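Local coordinates for protein C alpha-dehydrogenase (Sphingobium sp. SYK-6, PDB 4YAC) that binds NADH as a short-chain dehydrogenase/reductase and probably oxidises the alpha-carbon alcohol of lignin-derived beta-aryl ethers with NAD(+) as hydride acceptor, at residues D38-Q41 with D42-D45; R172-M175 with P176-N179; L250-P253 with E254-E257. All blocks are in the same frame, centred on the assembly; numbering follows the deposited sequence.

Contact 1: residues D38-Q41 with D42-D45; sequences DIRQ and DHLD. With NAI (1,4-dihydronicotinamide adenine dinucleotide), chain B.
Arg-40 and Asp-42 form a salt bridge in which the guanidinium takes the carboxylate side-on, NE and NH2 each holding one oxygen. NH2 reaches Asp-42 OD2 at 2.6 Å along a nearly straight bond (172°) in the guanidinium plane, while NE donates to the syn lone pair of OD1 at 2.9 Å. Asp-42 carries CG between its own backbone N and carbonyl carbon (chi1 56°), which brings the carboxylate back to the arginine two residues earlier.

Stacking comes next. The guanidinium of Arg-40 lies flat on the His-43 imidazole, centres 3.6 Å apart and planes at 28°, with NE2 over the middle of the cation. Arg-40 CD adds a CH-pi contact over the same ring. A positive charge held there would probably disfavour a second proton on the imidazole.

Among the other polar bonds, Gln-41 NE2 donates to Asp-45 OD1 at 2.9 Å, from above the carboxylate plane. Leu-44 N and Asp-45 N bond to the carbonyls of Arg-40, the N-cap residue, and Gln-41, opening helix 41-51. The apolar part is small: Leu-44 CD1 rests on Asp-38 CB at 3.5 Å.

The cofactor ties both segments together. Asp-38 OD1 accepts from NAI O2B at 2.8 Å and OD2 from NAI O3B at 2.6 Å; OD1 also takes Arg-40 N in an Asx turn, and OD2 the backbone N of Gly-15, which fixes the carboxylate. O3B in turn accepts from His-43 ND1 at 2.9 Å. An acidic residue at the end of the second strand, holding both hydroxyls of the adenosine ribose, is the classic NAD(H) signature of the Rossmann fold.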
loop_
_atom_site.group_PDB
_atom_site.type_symbol
_atom_site.label_atom_id
_atom_site.label_comp_id
_atom_site.label_asym_id
_atom_site.label_seq_id
_atom_site.Cartn_x
_atom_site.Cartn_y
_atom_site.Cartn_z
ATOM N N ASP A 38 10.037 21.032 8.420
ATOM C CA ASP A 38 10.899 20.630 7.317
ATOM C C ASP A 38 12.278 20.248 7.832
ATOM O O ASP A 38 12.753 20.810 8.809
ATOM C CB ASP A 38 11.011 21.765 6.302
ATOM C CG ASP A 38 11.361 21.277 4.918
ATOM O OD1 ASP A 38 12.549 20.975 4.670
ATOM O OD2 ASP A 38 10.444 21.206 4.077
ATOM N N ILE A 39 12.924 19.292 7.177
ATOM C CA ILE A 39 14.248 18.864 7.606
ATOM C C ILE A 39 15.318 19.880 7.208
ATOM O O ILE A 39 16.330 20.013 7.892
ATOM C CB ILE A 39 14.601 17.480 7.029
ATOM C CG1 ILE A 39 15.770 16.870 7.804
ATOM C CG2 ILE A 39 14.905 17.571 5.533
ATOM C CD1 ILE A 39 16.039 15.398 7.455
ATOM N N ARG A 40 15.088 20.610 6.120
ATOM C CA ARG A 40 16.087 21.549 5.617
ATOM C C ARG A 40 15.895 22.968 6.134
ATOM O O ARG A 40 14.870 23.602 5.884
ATOM C CB ARG A 40 16.077 21.562 4.092
ATOM C CG ARG A 40 16.835 20.385 3.497
ATOM C CD ARG A 40 16.907 20.454 1.992
ATOM N NE ARG A 40 17.648 21.618 1.518
ATOM C CZ ARG A 40 17.967 21.829 0.244
ATOM N NH1 ARG A 40 17.618 20.951 -0.688
ATOM N NH2 ARG A 40 18.639 22.918 -0.099
ATOM N N GLN A 41 16.902 23.470 6.840
ATOM C CA GLN A 41 16.848 24.815 7.403
ATOM C C GLN A 41 16.788 25.880 6.314
ATOM O O GLN A 41 16.109 26.897 6.477
ATOM C CB GLN A 41 18.060 25.070 8.305
ATOM C CG GLN A 41 17.999 26.389 9.062
ATOM C CD GLN A 41 16.838 26.442 10.039
ATOM O OE1 GLN A 41 16.719 25.596 10.926
ATOM N NE2 GLN A 41 15.969 27.439 9.876
ATOM N N ASP A 42 17.490 25.664 5.204
ATOM C CA ASP A 42 17.518 26.685 4.162
ATOM C C ASP A 42 16.148 26.795 3.484
ATOM O O ASP A 42 15.743 27.888 3.101
ATOM C CB ASP A 42 18.650 26.425 3.140
ATOM C CG ASP A 42 18.584 25.056 2.479
ATOM O OD1 ASP A 42 17.747 24.214 2.854
ATOM O OD2 ASP A 42 19.417 24.819 1.574
ATOM N N HIS A 43 15.408 25.692 3.386
ATOM C CA HIS A 43 14.058 25.751 2.824
ATOM C C HIS A 43 13.114 26.522 3.750
ATOM O O HIS A 43 12.311 27.330 3.292
ATOM C CB HIS A 43 13.517 24.344 2.566
ATOM C CG HIS A 43 14.137 23.670 1.379
ATOM N ND1 HIS A 43 13.814 22.385 1.005
ATOM C CD2 HIS A 43 15.053 24.107 0.484
ATOM C CE1 HIS A 43 14.512 22.056 -0.070
ATOM N NE2 HIS A 43 15.268 23.081 -0.408
ATOM N N LEU A 44 13.212 26.255 5.049
ATOM C CA LEU A 44 12.478 27.006 6.065
ATOM C C LEU A 44 12.755 28.493 5.942
ATOM O O LEU A 44 11.831 29.309 5.952
ATOM C CB LEU A 44 12.870 26.522 7.467
ATOM C CG LEU A 44 11.937 25.658 8.336
ATOM C CD1 LEU A 44 10.767 25.037 7.596
ATOM C CD2 LEU A 44 12.749 24.569 9.015
ATOM N N ASP A 45 14.032 28.848 5.835
ATOM C CA ASP A 45 14.422 30.252 5.760
ATOM C C ASP A 45 13.838 30.914 4.513
ATOM O O ASP A 45 13.422 32.073 4.557
ATOM C CB ASP A 45 15.950 30.388 5.768
ATOM C CG ASP A 45 16.570 29.981 7.095
ATOM O OD1 ASP A 45 15.823 29.758 8.069
ATOM O OD2 ASP A 45 17.814 29.894 7.168
HETATM P PA NAI B . 10.170 19.138 -2.729
HETATM O O1A NAI B . 11.631 18.774 -2.830
HETATM O O2A NAI B . 9.919 20.440 -3.511
HETATM O O5B NAI B . 9.773 19.341 -1.221
HETATM C C5B NAI B . 9.993 18.311 -0.313
HETATM C C4B NAI B . 10.217 18.877 1.026
HETATM O O4B NAI B . 10.128 17.787 2.004
HETATM C C3B NAI B . 11.544 19.469 1.140
HETATM O O3B NAI B . 11.475 20.755 1.741
HETATM C C2B NAI B . 12.305 18.554 1.953
HETATM O O2B NAI B . 13.344 19.232 2.685
HETATM C C1B NAI B . 11.321 17.961 2.834
HETATM N N9A NAI B . 11.747 16.718 3.415
HETATM C C8A NAI B . 12.344 15.654 2.810
HETATM N N7A NAI B . 12.597 14.688 3.709
HETATM C C5A NAI B . 12.162 15.103 4.939
HETATM C C6A NAI B . 12.137 14.577 6.227
HETATM N N6A NAI B . 12.665 13.282 6.521
HETATM N N1A NAI B . 11.605 15.310 7.244
HETATM C C2A NAI B . 11.100 16.540 7.036
HETATM N N3A NAI B . 11.099 17.083 5.806
HETATM C C4A NAI B . 11.619 16.402 4.754
HETATM O O3 NAI B . 9.297 17.994 -3.296
HETATM P PN NAI B . 7.851 18.261 -3.935
HETATM O O1N NAI B . 8.002 19.109 -5.188
HETATM O O2N NAI B . 7.175 16.857 -4.307
HETATM O O5D NAI B . 6.951 19.005 -2.915
#

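Contact 2: residues R172-M175 with P176-N179; sequences RVEM and PKYN
Lys-177 curls back so that its ammonium NZ bonds to the backbone oxygen of Glu-174 at 2.7 Å, in the carbonyl plane and on a lone pair. The chain starts with CG between backbone N and carbonyl carbon (chi1 62°) and bends again only at its last torsion, and that final kink turns NZ onto the carbonyl. Beside it, Tyr-178 N donates to Met-175 O at 2.9 Å. Met-175 CE meets the edge of the Tyr-178 ring at CD2, 4.2 Å away.

Pro-176 has no N-H to give to the Arg-172 carbonyl, and its CD sits against Arg-172 O at 3.1 Å instead. Two waters extend the turn: one links Val-173 O to Lys-177 N, the other Glu-174 OE1 to Lys-177 NZ. The polar ends farther out belong to the second subunit: Glu-174 is held by the backbone N of its Ile-100 and Thr-153, Arg-172 by its Glu-265, and Tyr-178 OH by its Glu-101.

The stretch thus turns the chain from helix 155-174 into strand 180-185, with Met-175 packed on Ile-180 and Val-182 of that strand and on Met-127 of helix 105-133.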
loop_
_atom_site.group_PDB
_atom_site.type_symbol
_atom_site.label_atom_id
_atom_site.label_comp_id
_atom_site.label_asym_id
_atom_site.label_seq_id
_atom_site.Cartn_x
_atom_site.Cartn_y
_atom_site.Cartn_z
ATOM N N ARG A 172 -9.892 6.503 7.683
ATOM C CA ARG A 172 -11.230 6.867 7.232
ATOM C C ARG A 172 -12.315 6.078 7.964
ATOM O O ARG A 172 -13.416 6.586 8.193
ATOM C CB ARG A 172 -11.348 6.642 5.725
ATOM C CG ARG A 172 -12.603 7.224 5.109
ATOM C CD ARG A 172 -12.775 6.777 3.671
ATOM N NE ARG A 172 -13.922 7.425 3.038
ATOM C CZ ARG A 172 -14.429 7.073 1.860
ATOM N NH1 ARG A 172 -13.895 6.072 1.173
ATOM N NH2 ARG A 172 -15.475 7.723 1.369
ATOM N N VAL A 173 -12.003 4.838 8.330
ATOM C CA VAL A 173 -12.958 3.981 9.027
ATOM C C VAL A 173 -13.123 4.388 10.490
ATOM O O VAL A 173 -14.236 4.397 11.014
ATOM C CB VAL A 173 -12.527 2.491 8.972
ATOM C CG1 VAL A 173 -13.414 1.619 9.869
ATOM C CG2 VAL A 173 -12.560 1.978 7.545
ATOM N N GLU A 174 -12.014 4.719 11.145
ATOM C CA GLU A 174 -12.001 4.828 12.602
ATOM C C GLU A 174 -12.082 6.258 13.139
ATOM O O GLU A 174 -12.423 6.456 14.304
ATOM C CB GLU A 174 -10.743 4.141 13.151
ATOM C CG GLU A 174 -10.706 2.644 12.834
ATOM C CD GLU A 174 -9.578 1.897 13.522
ATOM O OE1 GLU A 174 -9.216 2.250 14.663
ATOM O OE2 GLU A 174 -9.059 0.934 12.921
ATOM N N MET A 175 -11.792 7.253 12.307
ATOM C CA MET A 175 -11.726 8.634 12.795
ATOM C C MET A 175 -13.069 9.382 12.886
ATOM O O MET A 175 -13.215 10.264 13.733
ATOM C CB MET A 175 -10.763 9.438 11.921
ATOM C CG MET A 175 -9.297 9.053 12.107
ATOM S SD MET A 175 -8.709 9.238 13.811
ATOM C CE MET A 175 -8.837 7.552 14.401
ATOM N N PRO A 176 -14.051 9.049 12.028
ATOM C CA PRO A 176 -15.307 9.811 12.101
ATOM C C PRO A 176 -16.016 9.777 13.458
ATOM O O PRO A 176 -16.665 10.762 13.804
ATOM C CB PRO A 176 -16.171 9.149 11.031
ATOM C CG PRO A 176 -15.196 8.653 10.035
ATOM C CD PRO A 176 -14.017 8.180 10.838
ATOM N N LYS A 177 -15.898 8.692 14.215
ATOM C CA LYS A 177 -16.557 8.626 15.518
ATOM C C LYS A 177 -15.919 9.591 16.526
ATOM O O LYS A 177 -16.492 9.854 17.583
ATOM C CB LYS A 177 -16.539 7.195 16.068
ATOM C CG LYS A 177 -15.163 6.612 16.328
ATOM C CD LYS A 177 -15.280 5.215 16.926
ATOM C CE LYS A 177 -13.923 4.620 17.265
ATOM N NZ LYS A 177 -13.052 4.469 16.067
ATOM N N TYR A 178 -14.744 10.117 16.186
ATOM C CA TYR A 178 -14.076 11.137 16.997
ATOM C C TYR A 178 -14.184 12.522 16.363
ATOM O O TYR A 178 -13.511 13.461 16.793
ATOM C CB TYR A 178 -12.601 10.789 17.196
ATOM C CG TYR A 178 -12.363 9.493 17.933
ATOM C CD1 TYR A 178 -12.832 9.310 19.226
ATOM C CD2 TYR A 178 -11.650 8.459 17.344
ATOM C CE1 TYR A 178 -12.613 8.129 19.906
ATOM C CE2 TYR A 178 -11.424 7.276 18.017
ATOM C CZ TYR A 178 -11.905 7.115 19.297
ATOM O OH TYR A 178 -11.681 5.937 19.968
ATOM N N ASN A 179 -15.025 12.637 15.338
ATOM C CA ASN A 179 -15.199 13.884 14.600
ATOM C C ASN A 179 -13.881 14.370 14.003
ATOM O O ASN A 179 -13.622 15.571 13.928
ATOM C CB ASN A 179 -15.808 14.962 15.502
ATOM C CG ASN A 179 -17.223 14.624 15.933
ATOM O OD1 ASN A 179 -17.994 14.048 15.166
ATOM N ND2 ASN A 179 -17.569 14.976 17.166
HETATM O O HOH W 1 -15.528 5.893 13.053
HETATM O O HOH W 2 -10.489 3.461 16.676
#

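Contact 3: residues L250-P253 with E254-E257; sequences LPYP and EFAE
Phe-255 lies beside Tyr-252, both side chains pointing the same way, where the chain leaves the last strand of the Rossmann sheet, passes an inverse gamma turn centred on Pro-251, and enters helix 255-271. From its CB, 3.8 Å from Tyr-252 O, the phenylalanine sets off with CG anti to the carbonyl carbon (chi1 -63°), which directs the ring back along the preceding loop. CD2 then touches Tyr-252 CB at 3.5 Å. CE2, one atom further, reaches Tyr-252 CD2 at 3.8 Å; the two rings meet obliquely, planes at 64°. The ring also meets Phe-218, Leu-221 and Met-145. Replacing Phe-255 by an alanine would remove the whole ring and is likely to open a gap between Tyr-252 and Phe-218.

Two backbone bonds lead the chain into the helix, Phe-255 N to Tyr-252 O and Ala-256 N to Pro-253 O. Glu-254, bent at chi2, sends OE2 into a salt bridge with Arg-282 of the second subunit. Its other oxygen, OE1, tucks back over the Tyr-252 to Pro-253 peptide, 3.2 Å from Pro-253 CD and 3.3 Å from Tyr-252 CB.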
loop_
_atom_site.group_PDB
_atom_site.type_symbol
_atom_site.label_atom_id
_atom_site.label_comp_id
_atom_site.label_asym_id
_atom_site.label_seq_id
_atom_site.Cartn_x
_atom_site.Cartn_y
_atom_site.Cartn_z
ATOM N N LEU A 250 -8.839 13.441 -5.821
ATOM C CA LEU A 250 -8.221 12.969 -7.055
ATOM C C LEU A 250 -8.673 13.866 -8.205
ATOM O O LEU A 250 -9.532 13.480 -8.994
ATOM C CB LEU A 250 -8.616 11.513 -7.332
ATOM C CG LEU A 250 -8.670 10.545 -6.148
ATOM C CD1 LEU A 250 -9.486 9.318 -6.513
ATOM C CD2 LEU A 250 -7.281 10.146 -5.719
ATOM N N PRO A 251 -8.104 15.073 -8.305
ATOM C CA PRO A 251 -8.689 16.056 -9.223
ATOM C C PRO A 251 -8.294 15.863 -10.693
ATOM O O PRO A 251 -7.949 16.832 -11.370
ATOM C CB PRO A 251 -8.165 17.383 -8.667
ATOM C CG PRO A 251 -6.855 17.046 -8.064
ATOM C CD PRO A 251 -6.968 15.630 -7.549
ATOM N N TYR A 252 -8.376 14.627 -11.181
ATOM C CA TYR A 252 -7.997 14.311 -12.557
ATOM C C TYR A 252 -8.994 13.358 -13.214
ATOM O O TYR A 252 -8.806 12.141 -13.179
ATOM C CB TYR A 252 -6.593 13.704 -12.591
ATOM C CG TYR A 252 -5.611 14.471 -11.745
ATOM C CD1 TYR A 252 -5.246 15.766 -12.079
ATOM C CD2 TYR A 252 -5.061 13.908 -10.605
ATOM C CE1 TYR A 252 -4.361 16.476 -11.302
ATOM C CE2 TYR A 252 -4.168 14.611 -9.823
ATOM C CZ TYR A 252 -3.821 15.896 -10.180
ATOM O OH TYR A 252 -2.932 16.611 -9.415
ATOM N N PRO A 253 -10.059 13.909 -13.821
ATOM C CA PRO A 253 -11.069 13.072 -14.481
ATOM C C PRO A 253 -10.492 12.249 -15.637
ATOM O O PRO A 253 -11.136 11.301 -16.090
ATOM C CB PRO A 253 -12.098 14.087 -14.995
ATOM C CG PRO A 253 -11.842 15.341 -14.235
ATOM C CD PRO A 253 -10.396 15.342 -13.883
ATOM N N GLU A 254 -9.299 12.610 -16.100
ATOM C CA GLU A 254 -8.625 11.873 -17.168
ATOM C C GLU A 254 -8.420 10.411 -16.818
ATOM O O GLU A 254 -8.643 9.521 -17.639
ATOM C CB GLU A 254 -7.256 12.475 -17.467
ATOM C CG GLU A 254 -7.246 13.943 -17.725
ATOM C CD GLU A 254 -6.945 14.765 -16.490
ATOM O OE1 GLU A 254 -7.730 14.702 -15.526
ATOM O OE2 GLU A 254 -5.914 15.469 -16.489
ATOM N N PHE A 255 -7.972 10.179 -15.591
ATOM C CA PHE A 255 -7.540 8.860 -15.159
ATOM C C PHE A 255 -8.712 7.900 -14.966
ATOM O O PHE A 255 -8.511 6.723 -14.668
ATOM C CB PHE A 255 -6.734 8.986 -13.861
ATOM C CG PHE A 255 -5.458 9.781 -14.010
ATOM C CD1 PHE A 255 -4.689 9.678 -15.159
ATOM C CD2 PHE A 255 -5.030 10.634 -13.004
ATOM C CE1 PHE A 255 -3.521 10.405 -15.300
ATOM C CE2 PHE A 255 -3.861 11.365 -13.141
ATOM C CZ PHE A 255 -3.107 11.248 -14.289
ATOM N N ALA A 256 -9.931 8.403 -15.149
ATOM C CA ALA A 256 -11.136 7.611 -14.921
ATOM C C ALA A 256 -11.185 6.357 -15.794
ATOM O O ALA A 256 -11.250 5.245 -15.274
ATOM C CB ALA A 256 -12.373 8.462 -15.161
ATOM N N GLU A 257 -11.156 6.535 -17.111
ATOM C CA GLU A 257 -11.282 5.404 -18.026
ATOM C C GLU A 257 -10.129 4.423 -17.833
ATOM O O GLU A 257 -10.324 3.210 -17.891
ATOM C CB GLU A 257 -11.335 5.877 -19.484
ATOM C CG GLU A 257 -12.608 6.638 -19.867
ATOM C CD GLU A 257 -13.885 5.888 -19.519
ATOM O OE1 GLU A 257 -14.080 4.768 -20.035
ATOM O OE2 GLU A 257 -14.696 6.421 -18.728
#

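Along the chain the three contacts come in series, each at a junction between a helix and a strand of the same seven-stranded parallel sheet. Contact 1 follows strand 33-38, near one margin of the sheet; contact 2 leads into strand 180-185, and contact 3 follows strand 248-249 at the other margin. Contacts 1 and 2 lie on opposite sides of the chain's centre, their centres about 33 Å apart, and contact 3 is equally far from contact 1. Contacts 2 and 3 come closer, nearest atoms about 9 Å apart. Contact 1, which holds the adenosine ribose, thus lies apart from the two contacts that meet the second subunit, nearest atoms about 20 Å or more away.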